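Local coordinates for protein Peptide:N-glycosidase F (PDB 3PMS) that hydrolyses the bond between N-linked glycans and the asparagine side chains that carry them, releasing the sugar chain from glycoproteins and glycopeptides, at residues G76-E80 with V149-N155. Residues are numbered along the deposited sequence; the frame is centred on the assembly and turned at random.
Sequences GEWYE and VPVVQYN
Gln153 reaches across to strand 78-80 and sets its carboxamide against the backbone on both sides of Tyr79. Its NE2 donates to Trp78 O at 3.0 Å, with the acceptor close to the amide plane and the donor in the carbonyl plane, while its OE1 accepts from Glu80 N at 3.0 Å. This pair of bonds, made by one amide to a single peptide segment, fixes the rotation of the group. OE1 is gripped a second time, by Asn155 ND2 at 3.1 Å, and the two donors approach from opposite faces of the Gln153 amide. The same Asn155 nitrogen also donates to Glu80 OE1 at 2.9 Å, meeting it from above a carboxylate that stands nearly perpendicular to the Asn155 amide. Glu80 holds its CG anti to the backbone N (chi1 177°) and its chain extended, which carries the carboxylate to Asn155, Ser299 and Arg83. Beside this network Pro150 lies over one face of the Tyr79 ring in a CH-pi contact, its CD 3.5 Å from the ring centroid; Tyr79 OH bonds to Asn72. On the side of the exposed Glu77, a water accepts from Gln153 NE2 at 2.9 Å. The contact joins two jelly-roll domains: strand 78-85 pairs with strand 65-71 in one sheet, whereas 145-163, bulged at Val151 and Val152 opposite Ser300, edges another beside strand 295-306.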
ATOM      1  N   GLY A  76     -15.455   5.210   9.850  1.00 17.24           N
ATOM      2  CA  GLY A  76     -14.416   6.166  10.144  1.00 16.75           C
ATOM      3  C   GLY A  76     -12.997   5.654   9.961  1.00 16.12           C
ATOM      4  O   GLY A  76     -12.052   6.393  10.221  1.00 16.37           O
ATOM      5  N   GLU A  77     -12.829   4.395   9.553  1.00 14.51           N
ATOM      6  CA  GLU A  77     -11.495   3.797   9.472  1.00 13.75           C
ATOM      7  C   GLU A  77     -10.800   4.251   8.166  1.00 11.58           C
ATOM      8  O   GLU A  77     -11.426   4.320   7.117  1.00 11.87           O
ATOM      9  CB  GLU A  77     -11.558   2.259   9.460  1.00 15.17           C
ATOM     10  CG  GLU A  77     -10.254   1.584   9.651  1.00 18.97           C
ATOM     11  CD  GLU A  77     -10.375   0.071   9.848  1.00 25.67           C
ATOM     12  OE1 GLU A  77      -9.366  -0.520  10.272  1.00 32.34           O
ATOM     13  OE2 GLU A  77     -11.447  -0.515   9.589  1.00 23.99           O
ATOM     14  N   TRP A  78      -9.509   4.462   8.288  1.00 11.74           N
ATOM     15  CA  TRP A  78      -8.614   4.786   7.152  1.00  9.66           C
ATOM     16  C   TRP A  78      -8.160   3.482   6.532  1.00  9.56           C
ATOM     17  O   TRP A  78      -7.656   2.615   7.243  1.00 11.93           O
ATOM     18  CB  TRP A  78      -7.440   5.609   7.608  1.00  9.73           C
ATOM     19  CG  TRP A  78      -7.791   7.004   8.033  1.00 12.62           C
ATOM     20  CD1 TRP A  78      -7.694   7.486   9.289  1.00 18.45           C
ATOM     21  CD2 TRP A  78      -8.133   8.113   7.199  1.00 10.40           C
ATOM     22  NE1 TRP A  78      -7.938   8.843   9.289  1.00 18.64           N
ATOM     23  CE2 TRP A  78      -8.192   9.253   8.010  1.00 16.15           C
ATOM     24  CE3 TRP A  78      -8.388   8.263   5.829  1.00 11.85           C
ATOM     25  CZ2 TRP A  78      -8.549  10.514   7.498  1.00 17.57           C
ATOM     26  CZ3 TRP A  78      -8.650   9.513   5.307  1.00 12.92           C
ATOM     27  CH2 TRP A  78      -8.750  10.625   6.151  1.00 14.32           C
ATOM     28  N   TYR A  79      -8.281   3.397   5.203  1.00  8.97           N
ATOM     29  CA  TYR A  79      -7.788   2.255   4.410  1.00  8.31           C
ATOM     30  C   TYR A  79      -6.643   2.709   3.533  1.00  6.52           C
ATOM     31  O   TYR A  79      -6.804   3.604   2.685  1.00  8.11           O
ATOM     32  CB  TYR A  79      -8.872   1.717   3.511  1.00  8.65           C
ATOM     33  CG  TYR A  79     -10.100   1.073   4.148  1.00  7.62           C
ATOM     34  CD1 TYR A  79     -11.066   0.647   3.303  1.00  9.28           C
ATOM     35  CD2 TYR A  79     -10.345   1.031   5.512  1.00 10.81           C
ATOM     36  CE1 TYR A  79     -12.251   0.021   3.780  1.00  9.32           C
ATOM     37  CE2 TYR A  79     -11.528   0.445   5.979  1.00  9.81           C
ATOM     38  CZ  TYR A  79     -12.479   0.011   5.086  1.00 11.02           C
ATOM     39  OH  TYR A  79     -13.633  -0.607   5.633  1.00 13.34           O
ATOM     40  N   GLU A  80      -5.541   1.985   3.626  1.00  7.45           N
ATOM     41  CA  GLU A  80      -4.369   2.329   2.787  1.00  6.94           C
ATOM     42  C   GLU A  80      -4.620   1.905   1.355  1.00  8.44           C
ATOM     43  O   GLU A  80      -4.774   0.703   1.086  1.00  8.52           O
ATOM     44  CB  GLU A  80      -3.110   1.638   3.337  1.00  6.77           C
ATOM     45  CG  GLU A  80      -1.837   1.860   2.484  1.00  9.13           C
ATOM     46  CD  GLU A  80      -0.656   1.069   2.963  1.00  8.04           C
ATOM     47  OE1 GLU A  80      -0.794  -0.122   3.328  1.00 10.14           O
ATOM     48  OE2 GLU A  80       0.414   1.687   3.035  1.00  9.44           O
ATOM     49  N   VAL A 149     -12.805  -4.432   2.307  1.00  8.76           N
ATOM     50  CA  VAL A 149     -12.525  -4.207   3.725  1.00  9.33           C
ATOM     51  C   VAL A 149     -11.101  -4.683   4.052  1.00  9.70           C
ATOM     52  O   VAL A 149     -10.601  -5.615   3.445  1.00  9.43           O
ATOM     53  CB  VAL A 149     -13.543  -4.893   4.657  1.00 12.80           C
ATOM     54  CG1 VAL A 149     -14.911  -4.147   4.623  1.00 19.81           C
ATOM     55  CG2 VAL A 149     -13.586  -6.364   4.461  1.00 11.39           C
ATOM     56  N   PRO A 150     -10.457  -4.065   5.035  1.00  9.47           N
ATOM     57  CA  PRO A 150      -9.163  -4.536   5.472  1.00 10.25           C
ATOM     58  C   PRO A 150      -9.240  -5.828   6.269  1.00  9.37           C
ATOM     59  O   PRO A 150     -10.123  -6.018   7.133  1.00 11.70           O
ATOM     60  CB  PRO A 150      -8.644  -3.408   6.377  1.00 10.09           C
ATOM     61  CG  PRO A 150      -9.854  -2.715   6.860  1.00 10.57           C
ATOM     62  CD  PRO A 150     -10.765  -2.764   5.634  1.00 10.31           C
ATOM     63  N   VAL A 151      -8.256  -6.660   6.016  1.00  8.81           N
ATOM     64  CA  VAL A 151      -8.000  -7.846   6.817  1.00  9.37           C
ATOM     65  C   VAL A 151      -6.964  -7.554   7.922  1.00 11.15           C
ATOM     66  O   VAL A 151      -7.216  -7.746   9.122  1.00 12.59           O
ATOM     67  CB  VAL A 151      -7.537  -8.961   5.958  1.00  9.90           C
ATOM     68  CG1 VAL A 151      -7.293 -10.233   6.784  1.00 10.50           C
ATOM     69  CG2 VAL A 151      -8.549  -9.251   4.816  1.00 10.45           C
ATOM     70  N   VAL A 152      -5.827  -6.969   7.526  1.00  9.29           N
ATOM     71  CA  VAL A 152      -4.847  -6.438   8.491  1.00  9.87           C
ATOM     72  C   VAL A 152      -4.303  -5.119   7.986  1.00 10.12           C
ATOM     73  O   VAL A 152      -4.113  -4.942   6.782  1.00  9.17           O
ATOM     74  CB  VAL A 152      -3.679  -7.399   8.816  1.00 10.72           C
ATOM     75  CG1 VAL A 152      -4.181  -8.738   9.461  1.00 12.80           C
ATOM     76  CG2 VAL A 152      -2.899  -7.757   7.572  1.00 12.43           C
ATOM     77  N   GLN A 153      -3.934  -4.219   8.883  1.00 10.45           N
ATOM     78  CA  GLN A 153      -3.177  -3.022   8.537  1.00  9.11           C
ATOM     79  C   GLN A 153      -2.204  -2.702   9.670  1.00 11.35           C
ATOM     80  O   GLN A 153      -2.635  -2.256  10.761  1.00 11.74           O
ATOM     81  CB  GLN A 153      -4.052  -1.840   8.337  1.00  8.82           C
ATOM     82  CG  GLN A 153      -4.954  -1.902   7.089  1.00  9.90           C
ATOM     83  CD  GLN A 153      -5.525  -0.511   6.783  1.00 10.06           C
ATOM     84  OE1 GLN A 153      -4.974   0.248   5.956  1.00 10.24           O
ATOM     85  NE2 GLN A 153      -6.686  -0.196   7.375  1.00 10.08           N
ATOM     86  N   TYR A 154      -0.948  -3.008   9.427  1.00 10.97           N
ATOM     87  CA  TYR A 154       0.184  -2.654  10.265  1.00 10.66           C
ATOM     88  C   TYR A 154       1.100  -1.783   9.414  1.00  7.60           C
ATOM     89  O   TYR A 154       2.097  -2.247   8.851  1.00 10.35           O
ATOM     90  CB  TYR A 154       0.834  -3.941  10.841  1.00 11.19           C
ATOM     91  CG  TYR A 154      -0.109  -4.818  11.614  1.00 13.71           C
ATOM     92  CD1 TYR A 154      -0.876  -4.340  12.670  1.00 24.95           C
ATOM     93  CD2 TYR A 154      -0.461  -6.002  11.118  1.00 13.94           C
ATOM     94  CE1 TYR A 154      -1.809  -5.221  13.344  1.00 25.10           C
ATOM     95  CE2 TYR A 154      -1.266  -6.902  11.822  1.00 17.77           C
ATOM     96  CZ  TYR A 154      -2.001  -6.494  12.852  1.00 23.40           C
ATOM     97  OH  TYR A 154      -2.901  -7.484  13.376  1.00 29.63           O
ATOM     98  N   ASN A 155       0.700  -0.493   9.252  1.00  9.14           N
ATOM     99  CA  ASN A 155       1.187   0.336   8.165  1.00  9.68           C
ATOM    100  C   ASN A 155       1.237   1.812   8.402  1.00 10.94           C
ATOM    101  O   ASN A 155       1.474   2.585   7.459  1.00 11.59           O
ATOM    102  CB  ASN A 155       0.327   0.028   6.921  1.00 10.23           C
ATOM    103  CG  ASN A 155      -1.125   0.384   7.090  1.00  9.48           C
ATOM    104  OD1 ASN A 155      -1.582   0.784   8.180  1.00 11.11           O
ATOM    105  ND2 ASN A 155      -1.898   0.221   6.011  1.00  9.79           N
TER
HETATM  106  O   HOH W   1      -7.554  -2.037   9.463  0.50  9.18           O